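Local coordinates for putative CRISPR-associated endoribonuclease-like protein Cas6 (Pyrococcus furiosus, PDB 3UFC) that binds CRISPR RNA and belongs to the Cas6 family of the archaeal CRISPR antiviral defence system, at residues Leu159-Leu162 with Arg163-Met166. Sequence-based numbering, arbitrary orientation.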
loop_
_atom_site.group_PDB
_atom_site.type_symbol
_atom_site.label_atom_id
_atom_site.label_comp_id
_atom_site.label_asym_id
_atom_site.label_seq_id
_atom_site.Cartn_x
_atom_site.Cartn_y
_atom_site.Cartn_z
ATOM N N LEU A 159 7.759 -7.750 15.174
ATOM C CA LEU A 159 6.883 -8.893 14.970
ATOM C C LEU A 159 5.617 -8.866 15.823
ATOM O O LEU A 159 4.518 -9.020 15.296
ATOM C CB LEU A 159 7.645 -10.204 15.204
ATOM C CG LEU A 159 6.804 -11.469 14.985
ATOM C CD1 LEU A 159 6.223 -11.458 13.580
ATOM C CD2 LEU A 159 7.661 -12.708 15.203
ATOM N N ASP A 160 5.755 -8.673 17.132
ATOM C CA ASP A 160 4.575 -8.636 17.992
ATOM C C ASP A 160 3.640 -7.497 17.616
ATOM O O ASP A 160 2.417 -7.651 17.656
ATOM C CB ASP A 160 4.970 -8.527 19.465
ATOM C CG ASP A 160 5.497 -9.837 20.017
ATOM O OD1 ASP A 160 5.113 -10.900 19.480
ATOM O OD2 ASP A 160 6.278 -9.808 20.988
ATOM N N ARG A 161 4.211 -6.352 17.254
ATOM C CA ARG A 161 3.396 -5.217 16.840
ATOM C C ARG A 161 2.672 -5.551 15.526
ATOM O O ARG A 161 1.480 -5.281 15.381
ATOM C CB ARG A 161 4.267 -3.978 16.651
ATOM C CG ARG A 161 4.738 -3.332 17.946
ATOM C CD ARG A 161 3.746 -2.284 18.416
ATOM N NE ARG A 161 2.768 -2.808 19.358
ATOM C CZ ARG A 161 1.663 -2.159 19.716
ATOM N NH1 ARG A 161 1.395 -0.967 19.198
ATOM N NH2 ARG A 161 0.840 -2.692 20.610
ATOM N N LEU A 162 3.392 -6.143 14.575
ATOM C CA LEU A 162 2.784 -6.499 13.293
ATOM C C LEU A 162 1.651 -7.500 13.536
ATOM O O LEU A 162 0.567 -7.374 12.970
ATOM C CB LEU A 162 3.827 -7.100 12.343
ATOM C CG LEU A 162 3.299 -7.563 10.971
ATOM C CD1 LEU A 162 2.655 -6.389 10.236
ATOM C CD2 LEU A 162 4.437 -8.147 10.147
ATOM N N ARG A 163 1.900 -8.484 14.399
ATOM C CA ARG A 163 0.885 -9.478 14.706
ATOM C C ARG A 163 -0.386 -8.834 15.244
ATOM O O ARG A 163 -1.481 -9.139 14.777
ATOM C CB ARG A 163 1.414 -10.484 15.723
ATOM C CG ARG A 163 2.446 -11.442 15.175
ATOM C CD ARG A 163 3.142 -12.177 16.312
ATOM N NE ARG A 163 3.972 -13.271 15.822
ATOM C CZ ARG A 163 4.823 -13.958 16.574
ATOM N NH1 ARG A 163 4.961 -13.661 17.859
ATOM N NH2 ARG A 163 5.538 -14.939 16.040
ATOM N N LYS A 164 -0.241 -7.935 16.216
ATOM C CA LYS A 164 -1.401 -7.271 16.806
ATOM C C LYS A 164 -2.156 -6.431 15.787
ATOM O O LYS A 164 -3.386 -6.456 15.737
ATOM C CB LYS A 164 -0.986 -6.365 17.971
ATOM C CG LYS A 164 -2.179 -5.805 18.727
ATOM C CD LYS A 164 -1.818 -4.600 19.582
ATOM C CE LYS A 164 -1.553 -3.383 18.712
ATOM N NZ LYS A 164 -1.491 -2.132 19.513
ATOM N N VAL A 165 -1.414 -5.669 14.994
ATOM C CA VAL A 165 -2.022 -4.828 13.976
ATOM C C VAL A 165 -2.858 -5.663 13.001
ATOM O O VAL A 165 -3.998 -5.318 12.701
ATOM C CB VAL A 165 -0.944 -4.052 13.185
ATOM C CG1 VAL A 165 -1.553 -3.419 11.942
ATOM C CG2 VAL A 165 -0.346 -2.971 14.069
ATOM N N MET A 166 -2.293 -6.766 12.516
ATOM C CA MET A 166 -3.013 -7.612 11.570
ATOM C C MET A 166 -4.288 -8.194 12.189
ATOM O O MET A 166 -5.329 -8.241 11.533
ATOM C CB MET A 166 -2.102 -8.729 11.047
ATOM C CG MET A 166 -0.890 -8.219 10.239
ATOM S SD MET A 166 -1.331 -7.044 8.914
ATOM C CE MET A 166 -2.081 -8.171 7.724
#
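Four successive i to i+4 backbone hydrogen bonds, from R163 N to L159 O (2.8 Å) through M166 N to L162 O (3.0 Å), tie L159-L162 to R163-M166 as consecutive turns of one alpha-helix. This is the first part of helix 158-174 in the C-terminal, ferredoxin-like part of the Cas6 fold, where the helix packs against strands 136-142 and 183-197. R163 makes side-chain contacts with both L159 and D160. With CG anti to its own carbonyl carbon (chi1 -72°) and the chain extended from there to NE, it runs back along the preceding turn. L159 CD2 sits over one face of the R163 guanidinium, offset toward its rim, 3.2 Å from R163 NH2. From the neighbouring residue D160, OD1 forms a salt bridge with R163 NH1 at 3.2 Å; the hydrogen bond within it is weak, bent to 131° at the proton, and the carboxylate and guanidinium planes are 43° apart. The stronger polar partner of R163 is the carbonyl O of F183, which accepts a hydrogen bond from NE and ties the arginine to strand 183-197. R161 and K164 lie side by side, but the modelled positions of their charged ends, unusually close for two donors, are doubtful. On the buried side, L162 reaches V136 and F183, while M166 packs on F226, I217 and F220, joining this helix to helix 215-224. Between the two, L162 CD1 meets M166 CG at 4.0 Å, the side chains pointing the same way.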